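Local coordinates for ABC transporter substrate-binding protein (Rhizobium radiobacter, PDB 6TFX) that binds the opine mannopinic acid in the periplasm and probably delivers it to an ABC transporter for import into the bacterium, at residues 242-247 against 285-290; 279-284 against 456-461; 344-349 against 381-386. All coordinates share one frame; numbering follows the deposited sequence.

Contact 1: residues 242-247 against 285-290; sequences VDTIEP and GERVNR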
loop_
_atom_site.group_PDB
_atom_site.type_symbol
_atom_site.label_atom_id
_atom_site.label_comp_id
_atom_site.label_asym_id
_atom_site.label_seq_id
_atom_site.Cartn_x
_atom_site.Cartn_y
_atom_site.Cartn_z
ATOM N N VAL A 242 14.509 13.980 -8.905
ATOM C CA VAL A 242 14.127 12.806 -8.140
ATOM C C VAL A 242 13.020 13.228 -7.177
ATOM O O VAL A 242 13.184 14.196 -6.426
ATOM C CB VAL A 242 15.296 12.078 -7.426
ATOM C CG1 VAL A 242 14.773 10.910 -6.585
ATOM C CG2 VAL A 242 16.323 11.571 -8.434
ATOM N N ASP A 243 11.881 12.534 -7.245
ATOM C CA ASP A 243 10.760 12.783 -6.347
ATOM C C ASP A 243 10.797 11.725 -5.253
ATOM O O ASP A 243 10.898 10.536 -5.571
ATOM C CB ASP A 243 9.421 12.679 -7.100
ATOM C CG ASP A 243 9.171 13.843 -8.049
ATOM O OD1 ASP A 243 9.348 15.022 -7.617
ATOM O OD2 ASP A 243 8.818 13.586 -9.214
ATOM N N THR A 244 10.734 12.154 -3.970
ATOM C CA THR A 244 10.641 11.228 -2.828
ATOM C C THR A 244 9.207 11.410 -2.380
ATOM O O THR A 244 8.797 12.542 -2.085
ATOM C CB THR A 244 11.711 11.496 -1.762
ATOM O OG1 THR A 244 11.567 12.832 -1.287
ATOM C CG2 THR A 244 13.126 11.246 -2.292
ATOM N N ILE A 245 8.419 10.322 -2.417
ATOM C CA ILE A 245 6.959 10.358 -2.283
ATOM C C ILE A 245 6.453 9.759 -0.990
ATOM O O ILE A 245 6.760 8.602 -0.671
ATOM C CB ILE A 245 6.295 9.654 -3.522
ATOM C CG1 ILE A 245 7.004 10.027 -4.857
ATOM C CG2 ILE A 245 4.771 9.912 -3.591
ATOM C CD1 ILE A 245 6.550 9.273 -6.100
ATOM N N GLU A 246 5.638 10.533 -0.268
ATOM C CA GLU A 246 4.962 10.011 0.916
ATOM C C GLU A 246 3.761 9.150 0.457
ATOM O O GLU A 246 3.276 9.308 -0.667
ATOM C CB GLU A 246 4.437 11.176 1.758
ATOM C CG GLU A 246 5.551 11.920 2.472
ATOM C CD GLU A 246 5.137 13.192 3.185
ATOM O OE1 GLU A 246 4.003 13.246 3.717
ATOM O OE2 GLU A 246 5.961 14.131 3.226
ATOM N N PRO A 247 3.234 8.246 1.307
ATOM C CA PRO A 247 3.709 7.965 2.664
ATOM C C PRO A 247 4.910 7.008 2.639
ATOM O O PRO A 247 5.124 6.242 1.683
ATOM C CB PRO A 247 2.495 7.293 3.321
ATOM C CG PRO A 247 1.760 6.630 2.214
ATOM C CD PRO A 247 2.042 7.445 0.959
ATOM N N GLY A 285 20.428 5.546 3.463
ATOM C CA GLY A 285 20.388 7.011 3.410
ATOM C C GLY A 285 19.197 7.579 4.151
ATOM O O GLY A 285 18.052 7.144 3.934
ATOM N N GLU A 286 19.459 8.586 5.003
ATOM C CA GLU A 286 18.454 9.190 5.885
ATOM C C GLU A 286 17.435 10.113 5.210
ATOM O O GLU A 286 16.425 10.429 5.843
ATOM C CB GLU A 286 19.127 9.917 7.066
ATOM C CG GLU A 286 19.198 9.061 8.319
ATOM C CD GLU A 286 20.535 8.432 8.664
ATOM O OE1 GLU A 286 21.438 8.389 7.795
ATOM O OE2 GLU A 286 20.675 7.969 9.819
ATOM N N ARG A 287 17.646 10.512 3.948
ATOM C CA ARG A 287 16.652 11.342 3.240
ATOM C C ARG A 287 15.394 10.508 2.898
ATOM O O ARG A 287 14.255 10.996 2.967
ATOM C CB ARG A 287 17.275 11.901 1.951
ATOM C CG ARG A 287 16.335 12.789 1.133
ATOM C CD ARG A 287 16.977 13.240 -0.166
ATOM N NE ARG A 287 15.994 13.828 -1.074
ATOM C CZ ARG A 287 16.252 14.194 -2.326
ATOM N NH1 ARG A 287 17.469 14.039 -2.835
ATOM N NH2 ARG A 287 15.293 14.715 -3.081
ATOM N N VAL A 288 15.614 9.238 2.550
ATOM C CA VAL A 288 14.536 8.353 2.112
ATOM C C VAL A 288 14.136 7.328 3.161
ATOM O O VAL A 288 12.976 6.916 3.192
ATOM C CB VAL A 288 15.023 7.655 0.806
ATOM C CG1 VAL A 288 14.165 6.451 0.420
ATOM C CG2 VAL A 288 15.130 8.667 -0.335
ATOM N N ASN A 289 15.099 6.937 4.020
ATOM C CA ASN A 289 14.903 5.839 4.977
ATOM C C ASN A 289 15.049 6.252 6.417
ATOM O O ASN A 289 15.935 7.032 6.751
ATOM C CB ASN A 289 15.971 4.774 4.705
ATOM C CG ASN A 289 15.999 4.345 3.265
ATOM O OD1 ASN A 289 15.270 3.439 2.876
ATOM N ND2 ASN A 289 16.812 5.009 2.438
ATOM N N ARG A 290 14.231 5.661 7.290
ATOM C CA ARG A 290 14.344 5.954 8.716
ATOM C C ARG A 290 14.016 4.714 9.515
ATOM O O ARG A 290 13.076 3.999 9.161
ATOM C CB ARG A 290 13.377 7.079 9.148
ATOM C CG ARG A 290 13.704 8.481 8.630
ATOM C CD ARG A 290 14.950 9.105 9.255
ATOM N NE ARG A 290 15.412 10.259 8.481
ATOM C CZ ARG A 290 14.994 11.508 8.666
ATOM N NH1 ARG A 290 14.102 11.785 9.611
ATOM N NH2 ARG A 290 15.467 12.491 7.911
#

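Contact 2: residues 279-284 against 456-461; sequences QIAKYR and PLTENL. With N72 ((2~{R})-2-[[(3~{R},4~{R},5~{S})-3,4,5,6-tetrakis(oxidanyl)-2-oxidanylidene-hexyl]amino]pentanedioic acid), chain C.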
loop_
_atom_site.group_PDB
_atom_site.type_symbol
_atom_site.label_atom_id
_atom_site.label_comp_id
_atom_site.label_asym_id
_atom_site.label_seq_id
_atom_site.Cartn_x
_atom_site.Cartn_y
_atom_site.Cartn_z
ATOM N N GLN A 279 21.251 0.964 11.463
ATOM C CA GLN A 279 22.356 0.743 10.520
ATOM C C GLN A 279 21.859 0.588 9.076
ATOM O O GLN A 279 22.531 1.057 8.142
ATOM C CB GLN A 279 23.238 -0.427 10.958
ATOM C CG GLN A 279 23.978 -0.135 12.287
ATOM C CD GLN A 279 25.218 0.746 12.199
ATOM O OE1 GLN A 279 25.600 1.253 11.132
ATOM N NE2 GLN A 279 25.880 0.952 13.338
ATOM N N ILE A 280 20.661 -0.024 8.879
ATOM C CA ILE A 280 20.105 -0.142 7.527
ATOM C C ILE A 280 19.762 1.275 7.019
ATOM O O ILE A 280 20.052 1.610 5.860
ATOM C CB ILE A 280 18.840 -1.047 7.513
ATOM C CG1 ILE A 280 19.245 -2.497 7.845
ATOM C CG2 ILE A 280 18.083 -0.962 6.154
ATOM C CD1 ILE A 280 18.035 -3.404 8.214
ATOM N N ALA A 281 19.164 2.107 7.898
ATOM C CA ALA A 281 18.788 3.490 7.530
ATOM C C ALA A 281 20.031 4.321 7.193
ATOM O O ALA A 281 20.018 5.058 6.210
ATOM C CB ALA A 281 18.003 4.135 8.674
ATOM N N LYS A 282 21.117 4.181 7.983
ATOM C CA LYS A 282 22.374 4.923 7.728
ATOM C C LYS A 282 22.977 4.502 6.394
ATOM O O LYS A 282 23.392 5.351 5.615
ATOM C CB LYS A 282 23.396 4.668 8.850
ATOM C CG LYS A 282 23.475 5.810 9.860
ATOM C CD LYS A 282 24.753 5.761 10.703
ATOM C CE LYS A 282 24.630 4.938 11.969
ATOM N NZ LYS A 282 23.870 5.649 13.034
ATOM N N TYR A 283 22.975 3.187 6.108
ATOM C CA TYR A 283 23.521 2.639 4.860
ATOM C C TYR A 283 22.709 3.096 3.649
ATOM O O TYR A 283 23.283 3.576 2.658
ATOM C CB TYR A 283 23.558 1.101 4.926
ATOM C CG TYR A 283 23.894 0.452 3.602
ATOM C CD1 TYR A 283 25.189 0.493 3.090
ATOM C CD2 TYR A 283 22.919 -0.207 2.858
ATOM C CE1 TYR A 283 25.490 -0.050 1.844
ATOM C CE2 TYR A 283 23.210 -0.762 1.613
ATOM C CZ TYR A 283 24.505 -0.704 1.122
ATOM O OH TYR A 283 24.821 -1.283 -0.086
ATOM N N ARG A 284 21.371 2.912 3.712
ATOM C CA ARG A 284 20.494 3.274 2.585
ATOM C C ARG A 284 20.375 4.775 2.378
ATOM O O ARG A 284 20.247 5.208 1.238
ATOM C CB ARG A 284 19.112 2.642 2.732
ATOM C CG ARG A 284 19.150 1.138 2.501
ATOM C CD ARG A 284 17.762 0.520 2.616
ATOM N NE ARG A 284 17.669 -0.643 1.739
ATOM C CZ ARG A 284 16.532 -1.266 1.424
ATOM N NH1 ARG A 284 15.378 -0.873 1.958
ATOM N NH2 ARG A 284 16.544 -2.288 0.573
ATOM N N PRO A 456 10.275 -4.265 13.720
ATOM C CA PRO A 456 10.292 -3.181 12.732
ATOM C C PRO A 456 11.676 -2.959 12.182
ATOM O O PRO A 456 12.691 -3.119 12.888
ATOM C CB PRO A 456 9.857 -1.950 13.527
ATOM C CG PRO A 456 10.184 -2.267 14.936
ATOM C CD PRO A 456 10.115 -3.767 15.103
ATOM N N LEU A 457 11.715 -2.589 10.912
ATOM C CA LEU A 457 12.989 -2.286 10.290
ATOM C C LEU A 457 12.936 -0.808 9.969
ATOM O O LEU A 457 12.722 -0.006 10.873
ATOM C CB LEU A 457 13.214 -3.183 9.057
ATOM C CG LEU A 457 13.048 -4.690 9.339
ATOM C CD1 LEU A 457 13.170 -5.463 8.111
ATOM C CD2 LEU A 457 14.035 -5.156 10.368
ATOM N N THR A 458 13.110 -0.448 8.714
ATOM C CA THR A 458 13.052 0.950 8.304
ATOM C C THR A 458 11.721 1.202 7.589
ATOM O O THR A 458 11.072 0.252 7.128
ATOM C CB THR A 458 14.178 1.206 7.286
ATOM O OG1 THR A 458 14.117 0.177 6.275
ATOM C CG2 THR A 458 15.552 1.254 7.941
ATOM N N GLU A 459 11.356 2.494 7.429
ATOM C CA GLU A 459 10.258 2.893 6.560
ATOM C C GLU A 459 10.953 3.686 5.447
ATOM O O GLU A 459 11.974 4.350 5.717
ATOM C CB GLU A 459 9.160 3.714 7.269
ATOM C CG GLU A 459 9.618 5.041 7.841
ATOM C CD GLU A 459 8.587 5.749 8.701
ATOM O OE1 GLU A 459 7.485 5.192 8.910
ATOM O OE2 GLU A 459 8.907 6.849 9.207
ATOM N N ASN A 460 10.457 3.581 4.207
ATOM C CA ASN A 460 11.091 4.315 3.113
ATOM C C ASN A 460 10.054 5.090 2.276
ATOM O O ASN A 460 8.991 4.562 1.927
ATOM C CB ASN A 460 11.845 3.360 2.162
ATOM C CG ASN A 460 11.199 1.995 2.008
ATOM O OD1 ASN A 460 10.099 1.824 1.425
ATOM N ND2 ASN A 460 11.838 1.022 2.585
ATOM N N LEU A 461 10.409 6.315 1.902
ATOM C CA LEU A 461 9.568 7.070 0.989
ATOM C C LEU A 461 9.704 6.402 -0.394
ATOM O O LEU A 461 10.710 5.715 -0.640
ATOM C CB LEU A 461 10.107 8.514 0.879
ATOM C CG LEU A 461 10.001 9.322 2.156
ATOM C CD1 LEU A 461 10.752 10.637 2.015
ATOM C CD2 LEU A 461 8.538 9.600 2.486
HETATM O OAB N72 C . 13.130 -1.692 0.476
HETATM C CAF N72 C . 11.784 -1.952 0.919
HETATM C CAG N72 C . 10.722 -2.275 -0.186
HETATM O OAC N72 C . 11.139 -1.933 -1.468
HETATM C CAH N72 C . 9.314 -1.892 0.273
HETATM O OAM N72 C . 9.098 -1.071 1.357
HETATM C CAI N72 C . 8.112 -1.305 -0.442
HETATM O OAD N72 C . 8.522 -0.456 -1.491
HETATM C CAJ N72 C . 7.058 -2.344 -0.736
HETATM O OAE N72 C . 7.021 -3.372 -0.012
HETATM C CAK N72 C . 6.095 -2.162 -1.943
HETATM N N N72 C . 4.744 -1.913 -1.498
HETATM C CA N72 C . 3.689 -2.820 -1.749
HETATM C C N72 C . 4.029 -4.204 -2.229
HETATM O O N72 C . 4.243 -5.323 -1.615
HETATM C CB N72 C . 2.657 -2.736 -0.621
HETATM C CG N72 C . 1.733 -3.925 -0.356
HETATM C CD N72 C . 0.386 -3.523 0.250
HETATM O OE1 N72 C . -0.150 -2.395 0.002
HETATM O OE2 N72 C . -0.199 -4.342 0.993
HETATM O OXT N72 C . 4.003 -4.066 -3.466
HETATM O O HOH W 1 14.274 1.145 3.817
#

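Contact 3: residues 344-349 against 381-386; sequences SLAQLI and IVLYGA. With N72 ((2~{R})-2-[[(3~{R},4~{R},5~{S})-3,4,5,6-tetrakis(oxidanyl)-2-oxidanylidene-hexyl]amino]pentanedioic acid), chain C.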
loop_
_atom_site.group_PDB
_atom_site.type_symbol
_atom_site.label_atom_id
_atom_site.label_comp_id
_atom_site.label_asym_id
_atom_site.label_seq_id
_atom_site.Cartn_x
_atom_site.Cartn_y
_atom_site.Cartn_z
ATOM N N SER A 344 16.820 -6.755 -1.726
ATOM C CA SER A 344 18.042 -6.196 -1.145
ATOM C C SER A 344 17.887 -6.037 0.373
ATOM O O SER A 344 18.815 -6.363 1.106
ATOM C CB SER A 344 18.413 -4.874 -1.814
ATOM O OG SER A 344 17.372 -3.934 -1.643
ATOM N N LEU A 345 16.691 -5.629 0.849
ATOM C CA LEU A 345 16.469 -5.525 2.299
ATOM C C LEU A 345 16.620 -6.910 2.969
ATOM O O LEU A 345 17.282 -7.028 4.003
ATOM C CB LEU A 345 15.085 -4.933 2.602
ATOM C CG LEU A 345 14.779 -4.691 4.097
ATOM C CD1 LEU A 345 15.848 -3.812 4.788
ATOM C CD2 LEU A 345 13.455 -4.021 4.243
ATOM N N ALA A 346 16.034 -7.965 2.360
ATOM C CA ALA A 346 16.148 -9.316 2.934
ATOM C C ALA A 346 17.631 -9.749 2.989
ATOM O O ALA A 346 18.057 -10.391 3.950
ATOM C CB ALA A 346 15.331 -10.310 2.104
ATOM N N GLN A 347 18.415 -9.367 1.967
ATOM C CA GLN A 347 19.850 -9.688 1.949
ATOM C C GLN A 347 20.594 -8.938 3.058
ATOM O O GLN A 347 21.519 -9.489 3.657
ATOM C CB GLN A 347 20.465 -9.376 0.586
ATOM C CG GLN A 347 20.050 -10.427 -0.447
ATOM C CD GLN A 347 20.237 -9.977 -1.866
ATOM O OE1 GLN A 347 20.674 -8.854 -2.142
ATOM N NE2 GLN A 347 19.875 -10.838 -2.801
ATOM N N LEU A 348 20.194 -7.692 3.349
ATOM C CA LEU A 348 20.834 -6.938 4.452
ATOM C C LEU A 348 20.538 -7.608 5.790
ATOM O O LEU A 348 21.446 -7.760 6.619
ATOM C CB LEU A 348 20.344 -5.498 4.492
ATOM C CG LEU A 348 20.789 -4.607 3.311
ATOM C CD1 LEU A 348 20.167 -3.237 3.441
ATOM C CD2 LEU A 348 22.333 -4.456 3.251
ATOM N N ILE A 349 19.266 -8.005 6.009
ATOM C CA ILE A 349 18.837 -8.695 7.243
ATOM C C ILE A 349 19.582 -10.044 7.364
ATOM O O ILE A 349 20.064 -10.381 8.456
ATOM C CB ILE A 349 17.305 -8.911 7.270
ATOM C CG1 ILE A 349 16.531 -7.576 7.154
ATOM C CG2 ILE A 349 16.864 -9.730 8.503
ATOM C CD1 ILE A 349 15.131 -7.793 6.698
ATOM N N ILE A 381 8.397 -16.528 8.446
ATOM C CA ILE A 381 8.639 -15.115 8.707
ATOM C C ILE A 381 8.338 -14.435 7.390
ATOM O O ILE A 381 8.677 -14.966 6.348
ATOM C CB ILE A 381 10.100 -14.839 9.137
ATOM C CG1 ILE A 381 10.459 -15.628 10.421
ATOM C CG2 ILE A 381 10.304 -13.308 9.376
ATOM C CD1 ILE A 381 12.059 -15.603 10.720
ATOM N N VAL A 382 7.716 -13.262 7.440
ATOM C CA VAL A 382 7.359 -12.517 6.234
ATOM C C VAL A 382 7.926 -11.115 6.329
ATOM O O VAL A 382 7.578 -10.385 7.261
ATOM C CB VAL A 382 5.800 -12.477 6.068
ATOM C CG1 VAL A 382 5.398 -11.571 4.900
ATOM C CG2 VAL A 382 5.210 -13.889 5.886
ATOM N N LEU A 383 8.785 -10.732 5.379
ATOM C CA LEU A 383 9.323 -9.366 5.332
ATOM C C LEU A 383 8.334 -8.612 4.404
ATOM O O LEU A 383 8.347 -8.824 3.175
ATOM C CB LEU A 383 10.758 -9.376 4.750
ATOM C CG LEU A 383 11.331 -7.978 4.461
ATOM C CD1 LEU A 383 11.441 -7.165 5.736
ATOM C CD2 LEU A 383 12.671 -8.091 3.744
ATOM N N TYR A 384 7.497 -7.751 4.987
ATOM C CA TYR A 384 6.446 -7.056 4.244
ATOM C C TYR A 384 6.658 -5.552 4.471
ATOM O O TYR A 384 6.975 -5.125 5.590
ATOM C CB TYR A 384 5.085 -7.455 4.837
ATOM C CG TYR A 384 3.913 -7.251 3.901
ATOM C CD1 TYR A 384 3.557 -8.234 2.972
ATOM C CD2 TYR A 384 3.157 -6.077 3.942
ATOM C CE1 TYR A 384 2.466 -8.058 2.120
ATOM C CE2 TYR A 384 2.078 -5.882 3.081
ATOM C CZ TYR A 384 1.760 -6.862 2.145
ATOM O OH TYR A 384 0.663 -6.737 1.332
ATOM N N GLY A 385 6.436 -4.758 3.430
ATOM C CA GLY A 385 6.595 -3.311 3.552
ATOM C C GLY A 385 5.357 -2.619 3.029
ATOM O O GLY A 385 4.973 -2.834 1.874
ATOM N N ALA A 386 4.716 -1.792 3.858
ATOM C CA ALA A 386 3.482 -1.130 3.404
ATOM C C ALA A 386 3.158 0.052 4.289
ATOM O O ALA A 386 3.670 0.162 5.408
ATOM C CB ALA A 386 2.312 -2.107 3.487
HETATM O OAB N72 C . 13.130 -1.692 0.476
HETATM C CAF N72 C . 11.784 -1.952 0.919
HETATM C CAG N72 C . 10.722 -2.275 -0.186
HETATM O OAC N72 C . 11.139 -1.933 -1.468
HETATM C CAH N72 C . 9.314 -1.892 0.273
HETATM O OAM N72 C . 9.098 -1.071 1.357
HETATM C CAI N72 C . 8.112 -1.305 -0.442
HETATM O OAD N72 C . 8.522 -0.456 -1.491
HETATM C CAJ N72 C . 7.058 -2.344 -0.736
HETATM O OAE N72 C . 7.021 -3.372 -0.012
HETATM C CAK N72 C . 6.095 -2.162 -1.943
HETATM N N N72 C . 4.744 -1.913 -1.498
HETATM C CA N72 C . 3.689 -2.820 -1.749
HETATM C C N72 C . 4.029 -4.204 -2.229
HETATM O O N72 C . 4.243 -5.323 -1.615
HETATM C CB N72 C . 2.657 -2.736 -0.621
HETATM C CG N72 C . 1.733 -3.925 -0.356
HETATM C CD N72 C . 0.386 -3.523 0.250
HETATM O OE1 N72 C . -0.150 -2.395 0.002
HETATM O OE2 N72 C . -0.199 -4.342 0.993
HETATM O OXT N72 C . 4.003 -4.066 -3.466
#

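Contact 1: residues 242-247 against 285-290
Thr244 presents its methyl group to two neighbours at once, Arg287 and Val288, and that methyl carries most of the contact. The apolar part is small: Thr244 CG2 lies 3.8 Å from Val288 CG2, the two side chains meeting at a slant. The threonine has OG1 between its backbone N and carbonyl carbon (chi1 59°), which places CG2 anti to the carbonyl carbon and turns the methyl to the valine and the arginine.

The charged part is looser. Arg287 runs out extended from CG to NE, passes Thr244 at about a right angle, and brings NE to 4.0 Å from Thr244 CG2. Its NH2 ends 4.0 Å from Val242 O, a long approach that is electrostatic at most. Both partners approach the guanidinium obliquely. Leu231 of helix 228-235 touches Arg287 as well as Val242.

Within 285-290 the hydrogen bonds tie Asn289 and Arg290 back to the carbonyls of Gly285 and Glu286. Gly285 O accepts from Asn289 N and from Asn289 ND2, the latter at 2.9 Å in the carbonyl plane and on a lone pair. Arg290 NE reaches Glu286 O at 2.8 Å, with that oxygen tilted 20° from the guanidinium plane. Gly285, the first residue beyond helix 277-284, has positive phi.

The loop between helix 277-284 and strand 289-291 thus packs its side chains on strand 240-255. Both strands pair antiparallel with strand 454-467, whose Leu461 and Trp464 bond to the backbones of Val288 and Asp243, in the mixed sheet of the alpha/beta solute-binding protein fold of family 5.

Contact 2: residues 279-284 against 456-461
Arg284 and Asn460 meet where helix 277-284 packs on strand 454-467, part of the alpha/beta architecture of a periplasmic solute-binding protein, and both line the opine pocket. The helix runs with the strand, their short axes 8.2 Å apart at 30°. The arginine's CB lies against Asn289. CG leaves it anti to the carbonyl carbon (chi1 -71°), CD carries the chain straight on, and a bend at chi3 turns NE so that CZ comes to 3.6 Å from N72 OAB. NH1 gives that oxygen a hydrogen bond at 2.8 Å, with an N-H...O angle of 150°, and a second to a water lying in the guanidinium plane. NH2 is held by Gly341 O and, weakly, by Ser344 OG, which fixes the group's rotation.

One turn earlier in the helix, Thr458 CG2 wedges between Ile280 CG2 at 3.8 Å and Ala281 CB at 3.9 Å. Thr458 OG1, turned between backbone N and carbonyl carbon, meets the water at 2.6 Å. That water thus binds three side chains, accepting from Arg284 NH1 and Asn460 ND2, while Asn460 OD1 accepts a hydrogen bond from N72 OAM at 3.1 Å.

Contact 3: residues 344-349 against 381-386
Leu383 sends CG off trans to its backbone N (chi1 171°), and its second torsion then spreads its two methyls against helix 340-353. Leu345 does likewise from the helix, with chi1 -176°, and the two leucines meet at a slant, Leu345 CG lying 4.0 Å from Leu383 CD2. The second methyl takes part too, for Leu345 CD2 is 4.0 Å from Leu383 CD1.

Leu383 CD2 is the focus of the contact. It presses on the helix backbone at Ala346 N, 3.6 Å away, and on Ala346 CB at 3.8 Å. One turn later in the helix from Leu345, Ile349 reaches in tip to tip: in the conformer given here, one of two, its CD1 comes to 3.9 Å from Leu383 CD2, so this approach is less certain than the others. A single leucine of the strand thus sits among three helix residues. All four are buried, and their side chains meet through carbon atoms only.

The next residues of the strand serve the ligand. Tyr384 OH gives a hydrogen bond of 2.6 Å to N72 OE2, which lies near the plane of the ring, at its edge, and Arg375 NH2 is hydrogen-bonded to the same hydroxyl. Gly385 runs beside the sugar-derived part of the opine, and its carbonyl O comes to 2.8 Å from N72 OAE.

Helix and strand run in largely opposed directions, 132° between their short axes, which approach to 10.1 Å. Leu457 of strand 454-467 shares the apolar layer, touching Leu345, Ile349 and Leu383. Strand 381-386 pairs antiparallel with strand 240-255, and Leu345 and Leu348 also touch Ile280 and Arg284 of helix 277-284.

How the contacts relate
All three contacts reach one mixed sheet. Contacts 1 and 2 lie 10 Å apart between centres, and strand 454-467 of contact 2 pairs with both strands of contact 1; Arg290 O is 2.9 Å from Glu459 N, a probable hydrogen bond. Contact 3 is nested in the chain loop closed by contact 2, their centres 11 Å apart, and Arg284 NH2 packs 3.4 Å from Leu345 N. Both touch N72, contact 2 at its hydroxyl-rich end, contact 3 at a carboxylate through Tyr384 and near OAE through Gly385. Contact 1 lies farther back, the side chain of Val288 about 8 Å from the ligand, and about 18 Å from contact 3 between centres.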